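Local coordinates for neurotoxin (Clostridium botulinum, PDB 1ZB7), which acts inside host nerve cells as a zinc endopeptidase that cleaves the synaptobrevins VAMP1, VAMP2 and VAMP3, the light chain being the protease, at residues Y319-I322 / Y323-K326; S174-N178 / G179-I183; L386-T389 / I390-N394. All coordinates share one frame; numbering follows the deposited sequence.

Interaction 1: residues Y319-I322 / Y323-K326; sequences YKQI and YKNK
The rings of Tyr319 and Tyr323, one turn apart on the alpha helix 316-327, slant across each other rather than stacking. The hydroxyl end of Tyr323 approaches a ring carbon of Tyr319 obliquely, with OH of Tyr323 4.0 Å from CD2 of Tyr319, while CE2 of Tyr323 lies 4.2 Å from CB of Tyr319. Beyond this pair the Tyr323 ring meets that of Tyr118, and its OH is hydrogen-bonded to Pro117 O, so this buried face of the helix is pinned to the chain around Tyr118. The fit is tight on the backbone side: CD2 of Tyr323 comes within 2.9 Å of Tyr319 O, the same carbonyl oxygen that accepts a hydrogen bond from Tyr323 N.

On the exposed face the flat groups are the amides of Gln321 and Asn325, again four residues apart, with planes 51° from one another. Gln321 starts with CG anti to the backbone N (chi1 -178°) and then bends at chi2, which swings its amide along the helix to Asn325. There NE2 of Gln321 donates to OD1 of Asn325 at 2.6 Å, and OD1 lies almost in the plane of the Gln321 amide. The bond is short but bent, with an N-H...O angle of 139°, and the donor is tilted out of the Asn325 carbonyl plane.

Lys324 runs extended to a salt bridge with Glu331, while Lys326 is buried and carries its NZ to the carbonyls of Ile116 and Leu239. Lys324 also brushes the amide of Gln321, CD of Lys324 to NE2 of Gln321 being 3.8 Å. The last backbone bond of the turn is the tightest of the four: Lys326 N lies 2.7 Å from Ile322 O.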
ATOM      1  N   TYR A 319       9.664   3.362  42.616  1.00 39.34           N
ATOM      2  CA  TYR A 319       9.275   2.888  41.339  1.00 37.74           C
ATOM      3  C   TYR A 319       7.798   3.081  41.051  1.00 38.12           C
ATOM      4  O   TYR A 319       7.460   3.284  39.945  1.00 37.73           O
ATOM      5  CB  TYR A 319       9.654   1.410  41.217  1.00 38.59           C
ATOM      6  CG  TYR A 319      11.083   1.293  40.815  1.00 38.97           C
ATOM      7  CD1 TYR A 319      12.070   1.117  41.800  1.00 38.61           C
ATOM      8  CD2 TYR A 319      11.452   1.390  39.484  1.00 33.13           C
ATOM      9  CE1 TYR A 319      13.402   1.032  41.418  1.00 41.01           C
ATOM     10  CE2 TYR A 319      12.778   1.251  39.121  1.00 35.60           C
ATOM     11  CZ  TYR A 319      13.726   1.124  40.097  1.00 36.66           C
ATOM     12  OH  TYR A 319      15.008   1.085  39.824  1.00 45.17           O
ATOM     13  N   LYS A 320       6.928   2.960  42.042  1.00 39.19           N
ATOM     14  CA  LYS A 320       5.546   3.414  41.909  1.00 39.86           C
ATOM     15  C   LYS A 320       5.423   4.860  41.430  1.00 39.84           C
ATOM     16  O   LYS A 320       4.592   5.177  40.574  1.00 38.97           O
ATOM     17  CB  LYS A 320       4.769   3.202  43.203  1.00 39.68           C
ATOM     18  CG  LYS A 320       4.471   1.749  43.498  1.00 42.26           C
ATOM     19  CD  LYS A 320       3.613   1.579  44.736  1.00 41.73           C
ATOM     20  CE  LYS A 320       3.119   0.101  44.918  1.00 46.39           C
ATOM     21  NZ  LYS A 320       1.814  -0.176  45.801  1.00 47.67           N
ATOM     22  N   GLN A 321       6.232   5.739  42.001  1.00 40.48           N
ATOM     23  CA  GLN A 321       6.266   7.141  41.559  1.00 41.39           C
ATOM     24  C   GLN A 321       6.766   7.407  40.081  1.00 38.75           C
ATOM     25  O   GLN A 321       6.249   8.224  39.334  1.00 37.43           O
ATOM     26  CB  GLN A 321       7.070   7.939  42.549  1.00 41.86           C
ATOM     27  CG  GLN A 321       7.128   9.421  42.200  1.00 49.33           C
ATOM     28  CD  GLN A 321       5.819  10.215  42.426  1.00 56.89           C
ATOM     29  OE1 GLN A 321       5.298  10.297  43.567  1.00 61.82           O
ATOM     30  NE2 GLN A 321       5.327  10.866  41.350  1.00 58.83           N
ATOM     31  N   ILE A 322       7.813   6.731  39.730  1.00 38.11           N
ATOM     32  CA  ILE A 322       8.291   6.668  38.398  1.00 38.47           C
ATOM     33  C   ILE A 322       7.173   6.244  37.387  1.00 38.07           C
ATOM     34  O   ILE A 322       6.950   6.912  36.356  1.00 37.67           O
ATOM     35  CB  ILE A 322       9.496   5.704  38.351  1.00 39.11           C
ATOM     36  CG1 ILE A 322      10.702   6.351  39.031  1.00 42.01           C
ATOM     37  CG2 ILE A 322       9.873   5.366  36.944  1.00 38.55           C
ATOM     38  CD1 ILE A 322      11.955   5.410  39.044  1.00 45.82           C
ATOM     39  N   TYR A 323       6.480   5.151  37.684  1.00 37.34           N
ATOM     40  CA  TYR A 323       5.415   4.669  36.805  1.00 37.38           C
ATOM     41  C   TYR A 323       4.214   5.596  36.790  1.00 38.69           C
ATOM     42  O   TYR A 323       3.617   5.799  35.742  1.00 40.28           O
ATOM     43  CB  TYR A 323       5.035   3.202  37.128  1.00 35.37           C
ATOM     44  CG  TYR A 323       6.202   2.277  36.880  1.00 36.87           C
ATOM     45  CD1 TYR A 323       6.947   2.352  35.671  1.00 30.60           C
ATOM     46  CD2 TYR A 323       6.647   1.389  37.876  1.00 36.30           C
ATOM     47  CE1 TYR A 323       7.983   1.624  35.509  1.00 33.93           C
ATOM     48  CE2 TYR A 323       7.715   0.577  37.637  1.00 35.25           C
ATOM     49  CZ  TYR A 323       8.380   0.716  36.484  1.00 33.98           C
ATOM     50  OH  TYR A 323       9.509   0.016  36.265  1.00 39.76           O
ATOM     51  N   LYS A 324       3.821   6.131  37.932  1.00 40.65           N
ATOM     52  CA  LYS A 324       2.811   7.191  37.969  1.00 41.67           C
ATOM     53  C   LYS A 324       3.162   8.345  36.989  1.00 41.61           C
ATOM     54  O   LYS A 324       2.345   8.758  36.210  1.00 41.55           O
ATOM     55  CB  LYS A 324       2.658   7.690  39.383  1.00 41.95           C
ATOM     56  CG  LYS A 324       1.591   8.803  39.556  1.00 45.11           C
ATOM     57  CD  LYS A 324       1.818   9.562  40.840  1.00 47.67           C
ATOM     58  CE  LYS A 324       0.811  10.708  40.939  1.00 49.37           C
ATOM     59  NZ  LYS A 324       0.619  11.161  42.370  1.00 53.11           N
ATOM     60  N   ASN A 325       4.401   8.823  37.041  1.00 42.59           N
ATOM     61  CA  ASN A 325       4.931   9.825  36.127  1.00 42.46           C
ATOM     62  C   ASN A 325       4.977   9.349  34.693  1.00 40.63           C
ATOM     63  O   ASN A 325       4.510  10.068  33.804  1.00 39.78           O
ATOM     64  CB  ASN A 325       6.347  10.309  36.511  1.00 43.78           C
ATOM     65  CG  ASN A 325       6.465  10.934  38.018  1.00 51.75           C
ATOM     66  OD1 ASN A 325       5.482  11.165  38.742  1.00 52.61           O
ATOM     67  ND2 ASN A 325       7.752  11.191  38.444  1.00 56.10           N
ATOM     68  N   LYS A 326       5.509   8.156  34.428  1.00 38.79           N
ATOM     69  CA  LYS A 326       5.529   7.615  33.040  1.00 36.88           C
ATOM     70  C   LYS A 326       4.145   7.501  32.392  1.00 37.53           C
ATOM     71  O   LYS A 326       3.957   7.945  31.232  1.00 38.32           O
ATOM     72  CB  LYS A 326       6.269   6.263  32.971  1.00 36.73           C
ATOM     73  CG  LYS A 326       6.078   5.405  31.724  1.00 37.67           C
ATOM     74  CD  LYS A 326       6.911   4.153  31.728  1.00 39.48           C
ATOM     75  CE  LYS A 326       6.549   3.197  30.552  1.00 38.11           C
ATOM     76  NZ  LYS A 326       7.053   1.844  30.768  1.00 36.58           N
TER

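Interaction 2: residues S174-N178 / G179-I183; sequences SMIMN and GHSPI
Gly179 follows Asn178 at the bend of a surface loop, where a positive phi lets the chain double back; the two arms run 156° apart. Next comes His180, whose CG sits between its own backbone N and carbonyl carbon (chi1 59°). With that torsion the imidazole crosses the Met177 side chain obliquely, but the two are modelled too close together, and the exact placement of both is doubtful. CD2 of His180 stands 3.4 Å from Asn178 O. The His180 side chain also touches Asn121 and Ala122.

OG of Ser181 lies 3.4 Å from CD1 of Ile176. The same methyl slides past the Pro182 ring, with CD1 of Ile176 3.6 Å from CD of Pro182. Met177 reaches that ring too, its CG 3.7 Å from Pro182 CD. Ile183 closes the row: its CG1 is 4.0 Å from CD1 of Ile176, and its CG2 packs 3.2 Å from OG of Ser174, a buried hydroxyl with no polar partner in the model.

No hydrogen bond joins the arms; side-chain packing, largely of apolar groups, brings them together. This is a chain reversal in the loop between strands 171-173 and 191-194 of the protease's mixed sheet, leading into a short 3-10 segment that starts at Pro182 and continues beyond Ile183.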
ATOM      1  N   SER A 174      12.614  -6.237  20.547  1.00 83.52           N
ATOM      2  CA  SER A 174      12.974  -6.764  21.874  1.00 85.23           C
ATOM      3  C   SER A 174      13.482  -8.209  21.762  1.00 86.77           C
ATOM      4  O   SER A 174      13.623  -8.772  20.666  1.00 86.54           O
ATOM      5  CB  SER A 174      11.788  -6.755  22.852  1.00 84.95           C
ATOM      6  OG  SER A 174      10.734  -5.962  22.384  1.00 85.14           O
ATOM      7  N   MET A 175      13.795  -8.789  22.918  1.00 88.26           N
ATOM      8  CA  MET A 175      13.806 -10.247  23.077  1.00 89.82           C
ATOM      9  C   MET A 175      12.446 -10.525  23.718  1.00 91.15           C
ATOM     10  O   MET A 175      12.222 -10.123  24.890  1.00 92.17           O
ATOM     11  N   ILE A 176      11.528 -11.150  22.963  1.00 91.98           N
ATOM     12  CA  ILE A 176      10.173 -11.438  23.507  1.00 92.60           C
ATOM     13  C   ILE A 176      10.061 -12.845  24.186  1.00 92.75           C
ATOM     14  O   ILE A 176      10.731 -13.834  23.840  1.00 91.30           O
ATOM     15  CB  ILE A 176       8.979 -11.076  22.516  1.00 93.01           C
ATOM     16  CG1 ILE A 176       8.925  -9.551  22.232  1.00 93.41           C
ATOM     17  CG2 ILE A 176       7.608 -11.483  23.081  1.00 92.03           C
ATOM     18  CD1 ILE A 176       8.491  -8.639  23.479  1.00 93.24           C
ATOM     19  N   MET A 177       9.205 -12.852  25.204  1.00 93.23           N
ATOM     20  CA  MET A 177       9.199 -13.849  26.250  1.00 93.48           C
ATOM     21  C   MET A 177       8.543 -15.127  25.752  1.00 93.07           C
ATOM     22  O   MET A 177       8.130 -15.226  24.572  1.00 93.31           O
ATOM     23  CB  MET A 177       8.448 -13.295  27.465  1.00 93.95           C
ATOM     24  CG  MET A 177       8.727 -11.767  27.775  1.00 95.53           C
ATOM     25  SD  MET A 177      10.411 -11.284  28.235  1.00 96.51           S
ATOM     26  CE  MET A 177      10.773 -12.523  29.499  1.00 96.37           C
ATOM     27  N   ASN A 178       8.498 -16.110  26.647  1.00 92.01           N
ATOM     28  CA  ASN A 178       7.778 -17.361  26.411  1.00 91.13           C
ATOM     29  C   ASN A 178       6.263 -17.129  26.601  1.00 89.56           C
ATOM     30  O   ASN A 178       5.770 -16.953  27.737  1.00 89.19           O
ATOM     31  CB  ASN A 178       8.293 -18.464  27.351  1.00 91.38           C
ATOM     32  CG  ASN A 178       7.526 -19.777  27.195  1.00 92.65           C
ATOM     33  OD1 ASN A 178       7.131 -20.403  28.205  1.00 93.39           O
ATOM     34  ND2 ASN A 178       7.288 -20.193  25.927  1.00 90.87           N
ATOM     35  N   GLY A 179       5.546 -17.141  25.478  1.00 87.50           N
ATOM     36  CA  GLY A 179       4.145 -16.735  25.440  1.00 85.72           C
ATOM     37  C   GLY A 179       4.109 -15.226  25.213  1.00 83.88           C
ATOM     38  O   GLY A 179       4.524 -14.732  24.165  1.00 84.42           O
ATOM     39  N   HIS A 180       3.654 -14.509  26.232  1.00 80.77           N
ATOM     40  CA  HIS A 180       3.395 -13.059  26.203  1.00 78.13           C
ATOM     41  C   HIS A 180       4.404 -12.051  25.518  1.00 73.81           C
ATOM     42  O   HIS A 180       5.583 -12.360  25.200  1.00 73.76           O
ATOM     43  CB  HIS A 180       3.186 -12.653  27.645  1.00 79.16           C
ATOM     44  CG  HIS A 180       4.378 -12.953  28.519  1.00 83.94           C
ATOM     45  ND1 HIS A 180       5.417 -12.051  28.716  1.00 83.64           N
ATOM     46  CD2 HIS A 180       4.699 -14.067  29.231  1.00 86.05           C
ATOM     47  CE1 HIS A 180       6.317 -12.603  29.515  1.00 86.58           C
ATOM     48  NE2 HIS A 180       5.908 -13.820  29.845  1.00 87.84           N
ATOM     49  N   SER A 181       3.913 -10.831  25.296  1.00 67.62           N
ATOM     50  CA  SER A 181       4.716  -9.783  24.649  1.00 62.72           C
ATOM     51  C   SER A 181       4.602  -8.417  25.339  1.00 57.01           C
ATOM     52  O   SER A 181       3.655  -7.669  25.098  1.00 55.09           O
ATOM     53  CB  SER A 181       4.333  -9.636  23.206  1.00 62.63           C
ATOM     54  OG  SER A 181       5.146  -8.616  22.648  1.00 66.48           O
ATOM     55  N   PRO A 182       5.566  -8.110  26.212  1.00 51.34           N
ATOM     56  CA  PRO A 182       5.485  -6.893  27.044  1.00 49.53           C
ATOM     57  C   PRO A 182       5.363  -5.550  26.343  1.00 46.26           C
ATOM     58  O   PRO A 182       4.761  -4.626  26.899  1.00 43.40           O
ATOM     59  CB  PRO A 182       6.740  -6.950  27.968  1.00 48.96           C
ATOM     60  CG  PRO A 182       7.531  -8.103  27.571  1.00 50.95           C
ATOM     61  CD  PRO A 182       6.716  -8.957  26.572  1.00 50.88           C
ATOM     62  N   ILE A 183       5.908  -5.461  25.146  1.00 44.88           N
ATOM     63  CA  ILE A 183       5.840  -4.254  24.359  1.00 45.77           C
ATOM     64  C   ILE A 183       4.454  -3.917  23.783  1.00 43.81           C
ATOM     65  O   ILE A 183       4.274  -2.810  23.305  1.00 40.67           O
ATOM     66  CB  ILE A 183       6.858  -4.251  23.206  1.00 48.00           C
ATOM     67  CG1 ILE A 183       6.595  -5.318  22.155  1.00 49.50           C
ATOM     68  CG2 ILE A 183       8.299  -4.359  23.781  1.00 50.91           C
ATOM     69  CD1 ILE A 183       7.534  -5.051  20.946  1.00 51.24           C
TER

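Interaction 3: residues L386-T389 / I390-N394; sequences LDNT and IYTQN
The carbonyl oxygen of Asp387 is gripped twice, by the backbone N of Ile390 at 3.0 Å from Asp387 O and by the N of Tyr391 at 2.9 Å from the same oxygen. The two donors use different directions: Tyr391 N comes in almost head-on, continuing the C=O bond, while Ile390 N stands 49° above the carbonyl plane. Together they wind residues 387-391 into a single tight turn.

The side chain of Asp387 braces the same turn. With CG anti to the backbone N (chi1 -165°), the carboxylate folds over Thr389, and OD1 takes two more bonds from one face of its plane. Thr389 N donates to Asp387 OD1 at 3.1 Å, and the hydroxyl OG1 of Thr389 donates to OD1 at 2.7 Å from well above the plane. The Ile390 side chain crosses that of Asp387 at an angle, with CG1 of Ile390 4.1 Å from CG of Asp387.

OD1 of Asn388 accepts from a water at 2.7 Å, and that water in turn takes the N-H of Gln393. Asn388 OD1 and Tyr391 O, both acceptors, lie close together; Lys94 NZ of helix 82-99 is hydrogen-bonded to both, which would offset the repulsion between them. Thr392 adds a methyl, CG2, 3.2 Å from Asn388 O.

Tyr391 leads inward, its OH bonded to Asp223 and its ring edge-to-face with that of Phe397. It also packs on Pro224 and Ala225, at the start of the helix 224-239. The whole is an Asx turn nested in a type I beta turn, set in the loop after strand 377-381 and tied to two helices of the zinc protease fold.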
ATOM      1  N   LEU A 386      30.502  13.119   9.474  1.00 46.44           N
ATOM      2  CA  LEU A 386      31.377  13.952  10.351  1.00 47.11           C
ATOM      3  C   LEU A 386      32.061  15.162   9.692  1.00 47.58           C
ATOM      4  O   LEU A 386      32.812  15.855  10.363  1.00 50.37           O
ATOM      5  CB  LEU A 386      32.461  13.086  11.066  1.00 46.66           C
ATOM      6  CG  LEU A 386      31.881  11.970  11.950  1.00 46.17           C
ATOM      7  CD1 LEU A 386      32.987  11.092  12.540  1.00 43.46           C
ATOM      8  CD2 LEU A 386      30.923  12.552  13.046  1.00 44.91           C
ATOM      9  N   ASP A 387      31.815  15.430   8.411  1.00 48.00           N
ATOM     10  CA  ASP A 387      32.322  16.595   7.727  1.00 45.72           C
ATOM     11  C   ASP A 387      31.274  17.722   7.806  1.00 45.78           C
ATOM     12  O   ASP A 387      30.223  17.638   7.163  1.00 43.99           O
ATOM     13  CB  ASP A 387      32.547  16.210   6.266  1.00 47.14           C
ATOM     14  CG  ASP A 387      33.415  17.225   5.497  1.00 46.60           C
ATOM     15  OD1 ASP A 387      33.338  18.412   5.818  1.00 46.12           O
ATOM     16  OD2 ASP A 387      34.192  16.811   4.618  1.00 49.36           O
ATOM     17  N   ASN A 388      31.565  18.790   8.539  1.00 46.27           N
ATOM     18  CA  ASN A 388      30.634  19.931   8.649  1.00 46.53           C
ATOM     19  C   ASN A 388      30.451  20.797   7.377  1.00 46.25           C
ATOM     20  O   ASN A 388      29.489  21.529   7.282  1.00 47.31           O
ATOM     21  CB  ASN A 388      30.912  20.802   9.870  1.00 46.29           C
ATOM     22  CG  ASN A 388      30.593  20.100  11.178  1.00 46.98           C
ATOM     23  OD1 ASN A 388      29.538  19.481  11.367  1.00 46.56           O
ATOM     24  ND2 ASN A 388      31.499  20.211  12.099  1.00 48.35           N
ATOM     25  N   THR A 389      31.272  20.622   6.361  1.00 45.96           N
ATOM     26  CA  THR A 389      30.964  21.249   5.056  1.00 45.39           C
ATOM     27  C   THR A 389      29.866  20.530   4.284  1.00 45.57           C
ATOM     28  O   THR A 389      29.363  21.061   3.266  1.00 45.21           O
ATOM     29  CB  THR A 389      32.209  21.364   4.169  1.00 46.08           C
ATOM     30  OG1 THR A 389      32.666  20.075   3.830  1.00 44.62           O
ATOM     31  CG2 THR A 389      33.335  22.107   4.909  1.00 44.87           C
ATOM     32  N   ILE A 390      29.443  19.358   4.801  1.00 44.40           N
ATOM     33  CA  ILE A 390      28.532  18.447   4.088  1.00 43.24           C
ATOM     34  C   ILE A 390      27.310  18.089   4.965  1.00 42.38           C
ATOM     35  O   ILE A 390      26.237  17.917   4.464  1.00 43.28           O
ATOM     36  CB  ILE A 390      29.262  17.080   3.695  1.00 43.51           C
ATOM     37  CG1 ILE A 390      30.437  17.291   2.730  1.00 43.90           C
ATOM     38  CG2 ILE A 390      28.255  16.034   3.124  1.00 41.77           C
ATOM     39  CD1 ILE A 390      30.022  17.427   1.301  1.00 47.70           C
ATOM     40  N   TYR A 391      27.510  17.869   6.260  1.00 42.47           N
ATOM     41  CA  TYR A 391      26.415  17.506   7.158  1.00 42.49           C
ATOM     42  C   TYR A 391      26.609  18.171   8.469  1.00 42.18           C
ATOM     43  O   TYR A 391      27.621  17.947   9.113  1.00 43.78           O
ATOM     44  CB  TYR A 391      26.313  15.978   7.291  1.00 41.32           C
ATOM     45  CG  TYR A 391      25.127  15.484   8.018  1.00 40.91           C
ATOM     46  CD1 TYR A 391      23.899  15.367   7.408  1.00 40.62           C
ATOM     47  CD2 TYR A 391      25.212  15.170   9.373  1.00 41.06           C
ATOM     48  CE1 TYR A 391      22.791  14.929   8.107  1.00 38.66           C
ATOM     49  CE2 TYR A 391      24.132  14.766  10.070  1.00 40.43           C
ATOM     50  CZ  TYR A 391      22.903  14.628   9.440  1.00 40.36           C
ATOM     51  OH  TYR A 391      21.812  14.167  10.180  1.00 36.43           O
ATOM     52  N   THR A 392      25.627  18.985   8.876  1.00 42.56           N
ATOM     53  CA  THR A 392      25.690  19.705  10.176  1.00 42.71           C
ATOM     54  C   THR A 392      24.530  19.300  11.112  1.00 43.34           C
ATOM     55  O   THR A 392      23.464  18.830  10.674  1.00 41.61           O
ATOM     56  CB  THR A 392      25.680  21.245  10.009  1.00 42.25           C
ATOM     57  OG1 THR A 392      24.381  21.661   9.585  1.00 46.04           O
ATOM     58  CG2 THR A 392      26.757  21.740   9.011  1.00 39.89           C
ATOM     59  N   GLN A 393      24.776  19.483  12.409  1.00 43.82           N
ATOM     60  CA  GLN A 393      23.790  19.312  13.430  1.00 44.91           C
ATOM     61  C   GLN A 393      22.507  20.077  13.176  1.00 44.96           C
ATOM     62  O   GLN A 393      21.387  19.518  13.286  1.00 43.00           O
ATOM     63  CB  GLN A 393      24.376  19.760  14.768  1.00 45.96           C
ATOM     64  CG  GLN A 393      25.206  18.681  15.391  1.00 49.69           C
ATOM     65  CD  GLN A 393      25.726  19.046  16.807  1.00 54.20           C
ATOM     66  OE1 GLN A 393      25.046  19.808  17.619  1.00 43.06           O
ATOM     67  NE2 GLN A 393      26.917  18.447  17.123  1.00 48.66           N
ATOM     68  N   ASN A 394      22.671  21.360  12.852  1.00 44.46           N
ATOM     69  CA  ASN A 394      21.530  22.236  12.775  1.00 45.28           C
ATOM     70  C   ASN A 394      20.751  22.161  11.486  1.00 44.87           C
ATOM     71  O   ASN A 394      19.538  22.374  11.521  1.00 46.52           O
ATOM     72  CB  ASN A 394      21.963  23.688  13.071  1.00 45.75           C
ATOM     73  CG  ASN A 394      22.237  23.893  14.561  1.00 49.63           C
ATOM     74  OD1 ASN A 394      21.916  23.021  15.418  1.00 48.99           O
ATOM     75  ND2 ASN A 394      22.869  24.992  14.870  1.00 46.97           N
TER
HETATM   76  O   HOH W   1      27.682  20.342  13.061  1.00 40.09           O

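All three contacts are local and follow one another along the chain in the order 2, 1, 3. Interactions 1 and 2 are neighbours, with centres 22 Å apart and nearest atoms about 8 Å apart, yet they do not touch. Interaction 3 stands apart, its centre 39 Å from each of the others and on the opposite side of the chain's centre from interaction 2. Helix 224-239, which carries the HExxH zinc motif, relates them: Lys326 bonds to Leu239 at its far end, Ile183 to Lys243 just beyond, and Tyr391 packs on its start. Interaction 2 approaches the metal, the Ile183 side chain being about 12 Å from the zinc ion.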